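Local coordinates for shikimate dehydrogenase (NADP(+)) (Peptoclostridium difficile, PDB 5DZS), which probably catalyses the reversible NADPH-dependent reduction of 3-dehydroshikimate to shikimate, a step on the way to chorismate and the aromatic amino acids, at residues 2-7 with 29-34; 7-12 with 62-67; 87-92 with 244-249; 99-104 with 237-242; 184-189 with 208-213. All blocks are in the same frame, centred on the assembly; numbering follows the deposited sequence. Where two conformers were deposited one is given.

Contact 1: 2-7 with 29-34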
# COMPACT_ATOMS: atom_id res chain seq x y z
N ASN B 2 13.54 14.53 1.09
CA ASN B 2 13.86 13.13 0.92
C ASN B 2 14.34 12.87 -0.50
O ASN B 2 13.94 13.57 -1.44
CB ASN B 2 12.70 12.22 1.26
CG ASN B 2 12.50 12.13 2.76
OD1 ASN B 2 11.61 12.77 3.32
ND2 ASN B 2 13.38 11.41 3.42
N PHE B 3 15.18 11.87 -0.64
CA PHE B 3 15.80 11.49 -1.91
C PHE B 3 15.32 10.14 -2.44
O PHE B 3 15.12 9.19 -1.67
CB PHE B 3 17.34 11.42 -1.81
CG PHE B 3 18.06 12.73 -1.57
CD1 PHE B 3 17.45 13.95 -1.76
CD2 PHE B 3 19.43 12.73 -1.27
CE1 PHE B 3 18.18 15.15 -1.59
CE2 PHE B 3 20.13 13.91 -1.09
CZ PHE B 3 19.52 15.12 -1.28
N PHE B 4 15.19 10.10 -3.75
CA PHE B 4 14.70 8.94 -4.50
C PHE B 4 15.47 8.86 -5.81
O PHE B 4 16.13 9.83 -6.23
CB PHE B 4 13.21 9.12 -4.85
CG PHE B 4 12.32 9.30 -3.66
CD1 PHE B 4 12.14 10.53 -3.07
CD2 PHE B 4 11.67 8.20 -3.11
CE1 PHE B 4 11.34 10.65 -1.95
CE2 PHE B 4 10.88 8.32 -2.00
CZ PHE B 4 10.70 9.55 -1.43
N GLY B 5 15.37 7.74 -6.51
CA GLY B 5 15.96 7.67 -7.82
C GLY B 5 15.68 6.40 -8.55
O GLY B 5 14.93 5.53 -8.08
N LEU B 6 16.32 6.29 -9.71
CA LEU B 6 16.16 5.17 -10.62
C LEU B 6 17.47 4.44 -10.78
O LEU B 6 18.48 5.04 -11.18
CB LEU B 6 15.69 5.68 -11.99
CG LEU B 6 15.60 4.64 -13.12
CD1 LEU B 6 14.60 3.54 -12.80
CD2 LEU B 6 15.29 5.32 -14.44
N VAL B 7 17.46 3.14 -10.48
CA VAL B 7 18.64 2.30 -10.59
C VAL B 7 18.61 1.47 -11.87
O VAL B 7 17.64 0.75 -12.13
CB VAL B 7 18.75 1.36 -9.38
CG1 VAL B 7 19.88 0.35 -9.56
CG2 VAL B 7 18.94 2.17 -8.09
N ILE B 29 5.26 18.32 -2.49
CA ILE B 29 6.11 17.48 -1.64
C ILE B 29 7.59 17.86 -1.79
O ILE B 29 8.09 18.00 -2.92
CB ILE B 29 5.96 15.99 -2.00
CG1 ILE B 29 4.57 15.47 -1.61
CG2 ILE B 29 7.03 15.14 -1.31
CD1 ILE B 29 4.33 14.04 -2.02
N GLU B 30 8.27 17.96 -0.65
CA GLU B 30 9.70 18.28 -0.60
C GLU B 30 10.52 17.01 -0.81
O GLU B 30 10.97 16.37 0.13
CB GLU B 30 10.07 18.91 0.74
CG GLU B 30 11.42 19.62 0.73
CD GLU B 30 11.93 19.91 2.13
OE1 GLU B 30 11.33 19.47 3.12
OE2 GLU B 30 12.95 20.57 2.23
N SER B 31 10.72 16.65 -2.07
CA SER B 31 11.49 15.49 -2.38
C SER B 31 12.15 15.70 -3.72
O SER B 31 11.79 16.62 -4.46
CB SER B 31 10.62 14.23 -2.38
OG SER B 31 10.27 13.93 -1.03
N ALA B 32 13.14 14.85 -4.00
CA ALA B 32 13.89 14.94 -5.25
C ALA B 32 14.27 13.58 -5.78
O ALA B 32 14.46 12.65 -4.97
CB ALA B 32 15.08 15.85 -5.08
N TYR B 33 14.36 13.46 -7.11
CA TYR B 33 14.60 12.17 -7.78
C TYR B 33 15.65 12.31 -8.86
O TYR B 33 15.59 13.22 -9.67
CB TYR B 33 13.27 11.71 -8.40
CG TYR B 33 13.19 10.30 -9.00
CD1 TYR B 33 13.81 9.99 -10.19
CD2 TYR B 33 12.41 9.34 -8.41
CE1 TYR B 33 13.68 8.72 -10.75
CE2 TYR B 33 12.25 8.08 -8.95
CZ TYR B 33 12.88 7.79 -10.12
OH TYR B 33 12.67 6.52 -10.67
N LYS B 34 16.64 11.43 -8.84
CA LYS B 34 17.65 11.44 -9.89
C LYS B 34 17.99 10.05 -10.39
O LYS B 34 17.63 9.06 -9.77
CB LYS B 34 18.91 12.19 -9.48
CG LYS B 34 19.86 11.41 -8.61
CD LYS B 34 21.14 12.22 -8.38
CE LYS B 34 22.19 11.36 -7.75
NZ LYS B 34 22.89 10.46 -8.72
O HOH W 1 9.87 14.50 1.87
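Backbone amides and carbonyls of 2-7 and 29-34 satisfy one another in alternation. Asn2 O accepts from Ala32 N at 3.0 Å and Ala32 O from Phe4 N at 2.9 Å, both nearly along the C=O axis. The ladder runs on as Lys34 N to Phe4 O and Leu6 N to Lys34 O, each 3.1 Å. At its start Asn2 N only weakly meets Glu30 O, an acceptor already taken by Ser31 OG (2.8 Å) and by a water that also donates to Asn2 OD1. This parallel pairing closes a right-handed beta-alpha-beta crossover, strand 2-8, helix 16-27, strand 31-37, and places 31-37 at the sheet edge. Tyr33, with CG anti to the backbone N (chi1 -172°), lays its ring over Gly5, whose CA stands 3.7 Å from the ring centroid; a glycine suits this place, since a CB would strike Lys34 O. The phenol passes Leu6 CB, its OH hydrogen-bonded to Asn59 OD1. Phe4 turns its ring edge to Ser31, CE1 3.6 Å from OG.

Contact 2: 7-12 with 62-67; sequences VGEKLS and VPYKER. With SO4 (sulfate ion), chain D.
With CG anti to its carbonyl carbon (chi1 -58°), Tyr64 brings its ring against the end of strand 2-8, CE2 3.6 Å from Gly8 C, while Glu9, CG anti to the backbone N (chi1 -174°) and extended beyond, passes across Pro63. Tyr64 CD2 meets Val7 CG1 at 4.1 Å. Pro63, which follows a cis peptide bond, sets its own CD over the centre of the Tyr64 ring and offers the same atom to Glu9 CB at 3.7 Å. Glycine suits position 8, where a CB would run into Leu11 CD2. The polar ends have partners outside the two segments: Tyr64 OH is hydrogen-bonded to Ile38 O, and Glu9 OE1 forms a salt bridge with Lys40. A water donates to Val62 O (2.6 Å) and accepts from Lys10 N. Farther along, Lys65 N donates to O3 of a sulfate, probably from the crystallisation liquor, at 3.0 Å. Lys65, the predicted proton acceptor, is salt-bridged through NZ to Asp101, which would be expected to stabilise its charged form.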
# COMPACT_ATOMS: atom_id res chain seq x y z
N VAL B 7 17.46 3.14 -10.48
CA VAL B 7 18.64 2.30 -10.59
C VAL B 7 18.61 1.47 -11.87
O VAL B 7 17.64 0.75 -12.13
CB VAL B 7 18.75 1.36 -9.38
CG1 VAL B 7 19.88 0.35 -9.56
CG2 VAL B 7 18.94 2.17 -8.09
N GLY B 8 19.67 1.57 -12.67
CA GLY B 8 19.78 0.81 -13.91
C GLY B 8 21.20 0.93 -14.41
O GLY B 8 21.99 1.65 -13.83
N GLU B 9 21.52 0.26 -15.50
CA GLU B 9 22.91 0.28 -16.00
C GLU B 9 23.22 1.53 -16.83
O GLU B 9 24.26 2.19 -16.63
CB GLU B 9 23.17 -1.00 -16.77
CG GLU B 9 24.60 -1.19 -17.23
CD GLU B 9 24.76 -2.47 -18.04
OE1 GLU B 9 23.75 -2.99 -18.56
OE2 GLU B 9 25.91 -2.95 -18.16
N LYS B 10 22.30 1.86 -17.74
CA LYS B 10 22.43 3.02 -18.64
C LYS B 10 21.09 3.73 -18.66
O LYS B 10 20.09 3.14 -19.08
CB LYS B 10 22.77 2.55 -20.06
CG LYS B 10 24.00 1.65 -20.18
CD LYS B 10 25.28 2.38 -19.80
CE LYS B 10 26.50 1.50 -20.05
NZ LYS B 10 27.78 2.22 -19.80
N LEU B 11 21.09 5.00 -18.25
CA LEU B 11 19.87 5.78 -18.04
C LEU B 11 19.83 7.19 -18.65
O LEU B 11 18.94 7.96 -18.32
CB LEU B 11 19.73 5.97 -16.51
CG LEU B 11 19.65 4.70 -15.65
CD1 LEU B 11 19.61 5.11 -14.18
CD2 LEU B 11 18.44 3.85 -16.02
N SER B 12 20.77 7.54 -19.52
CA SER B 12 20.81 8.90 -20.08
C SER B 12 19.54 9.32 -20.84
O SER B 12 19.33 10.50 -21.13
CB SER B 12 22.02 9.07 -21.00
OG SER B 12 21.95 8.19 -22.11
N VAL B 62 15.96 -2.23 -16.09
CA VAL B 62 16.86 -3.21 -16.69
C VAL B 62 18.32 -2.86 -16.41
O VAL B 62 18.71 -1.69 -16.44
CB VAL B 62 16.58 -3.33 -18.20
CG1 VAL B 62 15.19 -3.89 -18.41
CG2 VAL B 62 16.75 -2.01 -18.90
N PRO B 63 19.18 -3.86 -16.16
CA PRO B 63 18.87 -5.29 -16.16
C PRO B 63 18.84 -5.90 -14.77
O PRO B 63 19.19 -7.06 -14.58
CB PRO B 63 20.09 -5.84 -16.92
CG PRO B 63 21.19 -5.02 -16.42
CD PRO B 63 20.63 -3.62 -16.18
N TYR B 64 18.31 -5.14 -13.82
CA TYR B 64 18.43 -5.52 -12.41
C TYR B 64 17.14 -5.90 -11.71
O TYR B 64 17.19 -6.16 -10.51
CB TYR B 64 19.07 -4.35 -11.61
CG TYR B 64 20.44 -3.92 -12.10
CD1 TYR B 64 21.42 -4.86 -12.36
CD2 TYR B 64 20.77 -2.58 -12.28
CE1 TYR B 64 22.67 -4.48 -12.80
CE2 TYR B 64 22.02 -2.19 -12.72
CZ TYR B 64 22.96 -3.15 -12.98
OH TYR B 64 24.21 -2.82 -13.42
N LYS B 65 16.03 -5.98 -12.42
CA LYS B 65 14.76 -6.23 -11.72
C LYS B 65 14.71 -7.58 -11.00
O LYS B 65 14.02 -7.72 -10.00
CB LYS B 65 13.57 -6.05 -12.63
CG LYS B 65 13.43 -4.67 -13.24
CD LYS B 65 12.17 -4.69 -14.11
CE LYS B 65 11.87 -3.42 -14.85
NZ LYS B 65 10.66 -3.73 -15.67
N GLU B 66 15.38 -8.58 -11.54
CA GLU B 66 15.44 -9.90 -10.89
C GLU B 66 16.62 -10.01 -9.92
O GLU B 66 16.46 -10.50 -8.78
CB GLU B 66 15.49 -11.02 -11.96
CG GLU B 66 14.28 -11.00 -12.87
CD GLU B 66 14.26 -12.02 -14.00
OE1 GLU B 66 14.76 -13.15 -13.86
OE2 GLU B 66 13.68 -11.68 -15.06
N ARG B 67 17.80 -9.56 -10.36
CA ARG B 67 19.03 -9.69 -9.57
C ARG B 67 19.02 -8.91 -8.27
O ARG B 67 19.76 -9.26 -7.35
CB ARG B 67 20.30 -9.35 -10.38
CG ARG B 67 20.54 -10.26 -11.58
CD ARG B 67 22.01 -10.63 -11.83
NE ARG B 67 22.94 -9.56 -12.20
CZ ARG B 67 23.83 -9.00 -11.36
NH1 ARG B 67 24.65 -8.05 -11.80
NH2 ARG B 67 23.91 -9.40 -10.10
S SO4 D . 15.23 -7.43 -16.17
O1 SO4 D . 14.25 -6.91 -17.13
O2 SO4 D . 16.31 -8.14 -16.94
O3 SO4 D . 15.85 -6.36 -15.35
O4 SO4 D . 14.56 -8.40 -15.29
O HOH W 2 19.43 0.39 -17.77

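Contact 3: 87-92 with 244-249; sequences TILLRE and QEIWQD
Two hydrogen bonds tie the end of helix 233-248 to strand 87-91, and both use side-chain donors against backbone carbonyls. Trp247 NE1 donates a hydrogen bond to Ile88 O at 2.9 Å, coming from above the carbonyl plane with the oxygen tilted 25° out of the indole plane. Arg91, its chain bent at chi2 (-65°), reaches Trp247 O with NH2 at 2.8 Å, a weak bond because the N-H points poorly at the oxygen. An arginine is long enough to span this gap, and the last turn of a helix is where carbonyls lack a partner farther along; here the helix ends in a Schellman motif with Asp249, at positive phi, as its C-prime residue. The contact packs a helix of the C-terminal part of the chain against the mixed sheet of the substrate-binding domain. Among apolar contacts, Thr87 presents CG2, anti to the backbone N, to the indole, 3.7 Å from Trp247 NE1, while its OG1 is hydrogen-bonded to Ser243 OG. Leu89 splits its branches: CD1 lies 4.0 Å from Trp247 CD1, and CD2 4.4 Å from Ile246 CG2. Phe4 on strand 2-8 meets the indole; Pro77 of the second subunit packs against Leu89 and Arg91.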
# COMPACT_ATOMS: atom_id res chain seq x y z
N THR B 87 10.35 -1.44 -7.60
CA THR B 87 10.14 -0.36 -6.62
C THR B 87 10.65 -0.86 -5.28
O THR B 87 10.22 -1.92 -4.83
CB THR B 87 8.65 0.03 -6.55
OG1 THR B 87 8.20 0.49 -7.85
CG2 THR B 87 8.39 1.12 -5.52
N ILE B 88 11.54 -0.11 -4.66
CA ILE B 88 12.09 -0.45 -3.35
C ILE B 88 11.80 0.69 -2.36
O ILE B 88 11.95 1.88 -2.73
CB ILE B 88 13.61 -0.68 -3.43
CG1 ILE B 88 13.91 -1.93 -4.28
CG2 ILE B 88 14.26 -0.82 -2.04
CD1 ILE B 88 15.37 -2.15 -4.63
N LEU B 89 11.43 0.33 -1.14
CA LEU B 89 11.15 1.28 -0.06
C LEU B 89 12.08 0.95 1.11
O LEU B 89 12.18 -0.22 1.52
CB LEU B 89 9.71 1.15 0.40
CG LEU B 89 9.31 1.91 1.67
CD1 LEU B 89 9.50 3.42 1.62
CD2 LEU B 89 7.86 1.59 1.99
N LEU B 90 12.73 1.96 1.67
CA LEU B 90 13.54 1.86 2.89
C LEU B 90 12.72 2.32 4.09
O LEU B 90 12.24 3.44 4.12
CB LEU B 90 14.79 2.76 2.78
CG LEU B 90 15.64 2.91 4.05
CD1 LEU B 90 16.38 1.63 4.36
CD2 LEU B 90 16.62 4.09 3.85
N ARG B 91 12.58 1.44 5.07
CA ARG B 91 11.94 1.77 6.34
C ARG B 91 12.64 1.05 7.46
O ARG B 91 12.83 -0.16 7.41
CB ARG B 91 10.45 1.39 6.35
CG ARG B 91 9.53 2.24 5.52
CD ARG B 91 9.42 3.68 6.01
NE ARG B 91 8.54 4.42 5.11
CZ ARG B 91 8.48 5.75 5.04
NH1 ARG B 91 9.24 6.51 5.84
NH2 ARG B 91 7.67 6.32 4.16
N GLU B 92 13.05 1.82 8.47
CA GLU B 92 13.71 1.25 9.64
C GLU B 92 14.87 0.32 9.27
O GLU B 92 15.01 -0.78 9.79
CB GLU B 92 12.67 0.58 10.56
CG GLU B 92 11.74 1.56 11.29
CD GLU B 92 10.61 2.15 10.45
OE1 GLU B 92 9.81 1.38 9.86
OE2 GLU B 92 10.46 3.41 10.45
N GLN B 244 5.02 6.37 -5.87
CA GLN B 244 4.86 7.45 -4.91
C GLN B 244 3.86 7.10 -3.81
O GLN B 244 4.06 7.44 -2.63
CB GLN B 244 4.49 8.72 -5.64
CG GLN B 244 5.65 9.29 -6.45
CD GLN B 244 6.78 9.77 -5.56
OE1 GLN B 244 6.61 9.97 -4.37
NE2 GLN B 244 7.96 9.94 -6.16
N GLU B 245 2.79 6.40 -4.18
CA GLU B 245 1.78 5.99 -3.20
C GLU B 245 2.43 5.05 -2.17
O GLU B 245 2.21 5.15 -0.98
CB GLU B 245 0.60 5.28 -3.86
CG GLU B 245 -0.31 6.21 -4.65
CD GLU B 245 -1.53 5.50 -5.20
OE1 GLU B 245 -2.60 6.15 -5.28
OE2 GLU B 245 -1.46 4.31 -5.51
N ILE B 246 3.24 4.12 -2.67
CA ILE B 246 3.94 3.18 -1.81
C ILE B 246 4.94 3.87 -0.88
O ILE B 246 4.98 3.62 0.33
CB ILE B 246 4.66 2.12 -2.66
CG1 ILE B 246 3.62 1.20 -3.32
CG2 ILE B 246 5.63 1.30 -1.78
CD1 ILE B 246 4.18 0.35 -4.43
N TRP B 247 5.73 4.77 -1.46
CA TRP B 247 6.77 5.47 -0.72
C TRP B 247 6.21 6.34 0.38
O TRP B 247 6.81 6.42 1.48
CB TRP B 247 7.67 6.27 -1.65
CG TRP B 247 8.54 5.43 -2.57
CD1 TRP B 247 9.06 4.20 -2.29
CD2 TRP B 247 9.01 5.77 -3.87
NE1 TRP B 247 9.78 3.74 -3.34
CE2 TRP B 247 9.79 4.70 -4.33
CE3 TRP B 247 8.83 6.88 -4.70
CZ2 TRP B 247 10.40 4.70 -5.57
CZ3 TRP B 247 9.46 6.88 -5.93
CH2 TRP B 247 10.20 5.81 -6.37
N GLN B 248 5.07 6.99 0.13
CA GLN B 248 4.46 7.88 1.15
C GLN B 248 3.43 7.15 2.03
O GLN B 248 3.03 7.64 3.12
CB GLN B 248 3.76 9.06 0.47
CG GLN B 248 4.52 9.79 -0.62
CD GLN B 248 5.70 10.60 -0.12
OE1 GLN B 248 5.66 11.21 0.95
NE2 GLN B 248 6.76 10.65 -0.93
N ASP B 249 3.01 5.98 1.58
CA ASP B 249 1.95 5.18 2.23
C ASP B 249 0.63 5.97 2.23
O ASP B 249 -0.09 6.01 3.24
CB ASP B 249 2.31 4.67 3.64
CG ASP B 249 1.38 3.54 4.11
OD1 ASP B 249 1.11 2.62 3.31
OD2 ASP B 249 0.95 3.56 5.28

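Contact 4: 99-104 with 237-242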
# COMPACT_ATOMS: atom_id res chain seq x y z
N ASN B 99 6.33 -4.50 -7.07
CA ASN B 99 6.34 -4.47 -8.52
C ASN B 99 5.10 -3.80 -9.03
O ASN B 99 3.99 -4.33 -8.88
CB ASN B 99 6.48 -5.86 -9.09
CG ASN B 99 6.67 -5.83 -10.59
OD1 ASN B 99 5.91 -5.15 -11.30
ND2 ASN B 99 7.66 -6.54 -11.08
N THR B 100 5.27 -2.64 -9.63
CA THR B 100 4.13 -1.97 -10.20
C THR B 100 3.92 -2.33 -11.69
O THR B 100 3.03 -1.71 -12.33
CB THR B 100 4.37 -0.52 -10.16
OG1 THR B 100 5.49 -0.25 -11.04
CG2 THR B 100 4.63 -0.02 -8.70
N ASP B 101 4.67 -3.28 -12.27
CA ASP B 101 4.50 -3.62 -13.72
C ASP B 101 3.12 -4.16 -14.11
O ASP B 101 2.57 -3.78 -15.17
CB ASP B 101 5.60 -4.59 -14.24
CG ASP B 101 6.90 -3.89 -14.61
OD1 ASP B 101 6.90 -2.65 -14.78
OD2 ASP B 101 7.94 -4.58 -14.77
N TYR B 102 2.56 -5.07 -13.32
CA TYR B 102 1.21 -5.60 -13.60
C TYR B 102 0.21 -4.44 -13.51
O TYR B 102 -0.64 -4.29 -14.39
CB TYR B 102 0.87 -6.72 -12.60
CG TYR B 102 -0.44 -7.46 -12.76
CD1 TYR B 102 -1.65 -6.89 -12.36
CD2 TYR B 102 -0.46 -8.77 -13.21
CE1 TYR B 102 -2.84 -7.57 -12.47
CE2 TYR B 102 -1.65 -9.47 -13.31
CZ TYR B 102 -2.84 -8.86 -12.94
OH TYR B 102 -4.02 -9.56 -13.03
N PHE B 103 0.31 -3.63 -12.46
CA PHE B 103 -0.59 -2.48 -12.28
C PHE B 103 -0.56 -1.49 -13.45
O PHE B 103 -1.63 -1.09 -13.96
CB PHE B 103 -0.29 -1.74 -10.97
CG PHE B 103 -0.92 -0.39 -10.91
CD1 PHE B 103 -2.22 -0.23 -10.44
CD2 PHE B 103 -0.26 0.71 -11.42
CE1 PHE B 103 -2.82 1.03 -10.43
CE2 PHE B 103 -0.85 1.96 -11.42
CZ PHE B 103 -2.14 2.11 -10.92
N GLY B 104 0.64 -1.13 -13.90
CA GLY B 104 0.81 -0.18 -14.99
C GLY B 104 0.25 -0.71 -16.29
O GLY B 104 -0.32 0.06 -17.08
N VAL B 237 3.89 6.90 -16.42
CA VAL B 237 3.34 7.87 -15.48
C VAL B 237 2.56 7.14 -14.38
O VAL B 237 2.69 7.46 -13.20
CB VAL B 237 2.45 8.91 -16.21
CG1 VAL B 237 1.87 9.88 -15.20
CG2 VAL B 237 3.26 9.67 -17.24
N GLY B 238 1.75 6.16 -14.75
CA GLY B 238 1.01 5.41 -13.72
C GLY B 238 1.91 4.72 -12.74
O GLY B 238 1.64 4.74 -11.53
N GLN B 239 2.97 4.09 -13.25
CA GLN B 239 3.93 3.42 -12.35
C GLN B 239 4.63 4.41 -11.43
O GLN B 239 4.92 4.10 -10.25
CB GLN B 239 4.93 2.68 -13.16
CG GLN B 239 4.31 1.53 -13.86
CD GLN B 239 5.36 0.75 -14.61
OE1 GLN B 239 6.05 1.26 -15.52
NE2 GLN B 239 5.52 -0.50 -14.22
N ALA B 240 4.93 5.62 -11.90
CA ALA B 240 5.57 6.61 -11.05
C ALA B 240 4.64 6.98 -9.89
O ALA B 240 5.05 7.09 -8.72
CB ALA B 240 5.97 7.85 -11.82
N ILE B 241 3.35 7.17 -10.21
CA ILE B 241 2.36 7.53 -9.19
C ILE B 241 2.15 6.39 -8.19
O ILE B 241 2.12 6.63 -6.97
CB ILE B 241 1.05 7.99 -9.87
CG1 ILE B 241 1.30 9.33 -10.58
CG2 ILE B 241 -0.09 8.12 -8.87
CD1 ILE B 241 0.19 9.74 -11.53
N LYS B 242 2.06 5.16 -8.67
CA LYS B 242 1.93 4.03 -7.77
C LYS B 242 3.16 3.92 -6.86
O LYS B 242 3.04 3.63 -5.67
CB LYS B 242 1.71 2.74 -8.56
CG LYS B 242 1.49 1.50 -7.71
CD LYS B 242 0.23 1.58 -6.85
CE LYS B 242 -1.07 1.68 -7.64
NZ LYS B 242 -2.32 1.79 -6.81
O HOH W 3 7.15 1.60 -10.29
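Gln239 NE2 donates to Asp101 OD1 at 2.6 Å, in the plane of its own amide and onto the carboxylate's anti lone pair, the other oxygen being taken by Lys65. The same nitrogen reaches Thr100 O in a weak bond, so one NH2 group grips the start of helix 101-111 twice; the long, extended glutamine side chain bridges the two helices. An Asx turn precedes the helix, Asn99 OD1 accepting from Asp101 N over a very short 2.4 Å. Thr100 OG1 sits 2.6 Å from a water that donates weakly to Gln239 O, and it is also hydrogen-bonded to Asn86 ND2. Farther out, Lys242 bends at chi2 and chi3 to put CE over the face of Phe103, 3.4 Å from the centroid, with NZ in an off-centre cation-pi contact; NZ continues to Asp249 of the second subunit. Thr100 CG2 packs on Lys242 CG at 3.6 Å. Asp101, Gln239 and Asn86 together are consistent with the shikimate pocket of this family, with Lys65 the predicted proton acceptor.

Contact 5: 184-189 with 208-213; sequences VGMYPN and DLIYNP
Ile210 carries this contact, with CG1 anti to its carbonyl carbon (chi1 -61°) and CG2 anti to the backbone N. That torsion divides the branches: CG2 turns to Met186 CB, 3.9 Å away, and CG1 to Val184 O at the same distance. A beta-branched residue suits the place because its two arms touch successive parts of the opposite loop. Met186 holds CG in the crowded position between backbone N and carbonyl carbon (chi1 53°), then runs out extended, crossing Ile210 at about a right angle so that SD lies 4.1 Å from Ile210 CD1. Asn212 has the same crowded first torsion, which brings ND2 within 3.2 Å of Gly185 O, but the angle is too poor for a hydrogen bond. Gly185 adopts a positive phi (107°), where a side chain would jam against the preceding carbonyl. No direct hydrogen bond joins the loops; instead a water donates to Val184 O at 2.7 Å and to Asp208 OD2 at 2.8 Å. Asp208 closes an Asx turn, its OD1 met by Ile210 N from above the carboxylate plane, and this fixes the start of the loop. The two loops follow neighbouring parallel strands, 177-180 and 205-208, of the nucleotide-binding sheet. Leu209, predicted to bind NADP(+), packs on helices 101-111 and 233-248, while Tyr211, predicted to bind shikimate, lies against helix 233-248.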
# COMPACT_ATOMS: atom_id res chain seq x y z
N VAL B 184 14.77 -3.05 -27.21
CA VAL B 184 14.96 -2.56 -28.57
C VAL B 184 14.01 -1.41 -28.91
O VAL B 184 12.81 -1.48 -28.62
CB VAL B 184 14.76 -3.68 -29.61
CG1 VAL B 184 14.96 -3.16 -31.03
CG2 VAL B 184 15.71 -4.84 -29.32
N GLY B 185 14.56 -0.35 -29.51
CA GLY B 185 13.77 0.81 -29.94
C GLY B 185 13.94 2.07 -29.12
O GLY B 185 13.26 3.07 -29.37
N MET B 186 14.86 2.07 -28.16
CA MET B 186 15.05 3.26 -27.32
C MET B 186 16.21 4.16 -27.79
O MET B 186 16.77 3.95 -28.86
CB MET B 186 15.11 2.88 -25.82
CG MET B 186 16.11 1.81 -25.42
SD MET B 186 15.74 1.21 -23.75
CE MET B 186 17.12 0.12 -23.43
N TYR B 187 16.50 5.19 -26.99
CA TYR B 187 17.51 6.24 -27.27
C TYR B 187 18.58 6.12 -28.39
O TYR B 187 18.65 7.01 -29.24
CB TYR B 187 18.18 6.69 -25.96
CG TYR B 187 18.90 5.61 -25.17
CD1 TYR B 187 20.30 5.59 -25.09
CD2 TYR B 187 18.20 4.62 -24.49
CE1 TYR B 187 20.96 4.61 -24.37
CE2 TYR B 187 18.85 3.63 -23.77
CZ TYR B 187 20.23 3.64 -23.71
OH TYR B 187 20.89 2.66 -22.99
N PRO B 188 19.41 5.06 -28.41
CA PRO B 188 20.43 5.09 -29.46
C PRO B 188 19.87 4.83 -30.87
O PRO B 188 19.81 5.76 -31.68
CB PRO B 188 21.42 3.98 -29.04
CG PRO B 188 20.88 3.38 -27.78
CD PRO B 188 19.43 3.77 -27.70
N ASN B 189 19.46 3.59 -31.14
CA ASN B 189 18.91 3.24 -32.45
C ASN B 189 17.39 3.18 -32.44
O ASN B 189 16.79 2.13 -32.19
CB ASN B 189 19.49 1.90 -32.94
CG ASN B 189 20.98 1.97 -33.19
OD1 ASN B 189 21.67 2.85 -32.68
ND2 ASN B 189 21.49 1.03 -33.97
N ASP B 208 3.94 -1.10 -27.24
CA ASP B 208 5.38 -0.96 -26.98
C ASP B 208 5.57 -0.37 -25.59
O ASP B 208 5.08 0.71 -25.32
CB ASP B 208 6.02 -0.07 -28.05
CG ASP B 208 7.55 -0.20 -28.09
OD1 ASP B 208 8.13 -0.84 -27.18
OD2 ASP B 208 8.15 0.32 -29.05
N LEU B 209 6.27 -1.08 -24.72
CA LEU B 209 6.49 -0.56 -23.36
C LEU B 209 7.52 0.56 -23.35
O LEU B 209 7.63 1.30 -22.37
CB LEU B 209 6.87 -1.67 -22.39
CG LEU B 209 5.84 -2.81 -22.26
CD1 LEU B 209 6.23 -3.77 -21.14
CD2 LEU B 209 4.43 -2.27 -22.06
N ILE B 210 8.27 0.69 -24.44
CA ILE B 210 9.27 1.74 -24.56
C ILE B 210 8.59 3.06 -24.86
O ILE B 210 7.54 3.12 -25.50
CB ILE B 210 10.24 1.45 -25.73
CG1 ILE B 210 11.01 0.13 -25.50
CG2 ILE B 210 11.21 2.61 -25.93
CD1 ILE B 210 11.82 0.09 -24.22
N TYR B 211 9.19 4.13 -24.35
CA TYR B 211 8.72 5.45 -24.69
C TYR B 211 9.91 6.29 -25.12
O TYR B 211 10.91 6.37 -24.42
CB TYR B 211 8.02 6.17 -23.54
CG TYR B 211 7.77 7.61 -23.93
CD1 TYR B 211 6.83 7.93 -24.90
CD2 TYR B 211 8.52 8.64 -23.37
CE1 TYR B 211 6.62 9.24 -25.29
CE2 TYR B 211 8.32 9.96 -23.76
CZ TYR B 211 7.36 10.25 -24.72
OH TYR B 211 7.15 11.55 -25.10
N ASN B 212 9.78 6.90 -26.30
CA ASN B 212 10.77 7.83 -26.80
C ASN B 212 10.03 8.92 -27.58
O ASN B 212 9.19 8.62 -28.43
CB ASN B 212 11.85 7.13 -27.64
CG ASN B 212 11.28 6.41 -28.85
OD1 ASN B 212 10.08 6.16 -28.93
ND2 ASN B 212 12.15 6.07 -29.79
N PRO B 213 10.30 10.18 -27.24
CA PRO B 213 9.66 11.29 -27.93
C PRO B 213 9.66 11.17 -29.46
O PRO B 213 8.70 11.58 -30.10
CB PRO B 213 10.51 12.49 -27.50
CG PRO B 213 10.95 12.14 -26.11
CD PRO B 213 11.06 10.64 -26.06
O HOH W 4 10.60 -0.62 -29.88

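How the contacts relate
Contacts 1, 2 and 3 all reach the mixed sheet of the substrate-binding domain. Contacts 1 and 2 share Val7 on strand 2-8, their centres about 17 Å apart, and their segments alternate along the chain. Contact 3 comes later and touches contact 1 through Phe4 and Trp247, with centres about 11 Å apart. Helix 233-248 serves both contact 3 and contact 4, and contact 4 is nested within the loop closed by contact 3. Contact 5 is nested deeper still, beside the parallel sheet, its centre about 28 Å from that of contact 3, across the chain's centre. Contacts 2, 4 and 5 hold predicted active-site residues contributed by both domains, consistent with an interdomain cleft.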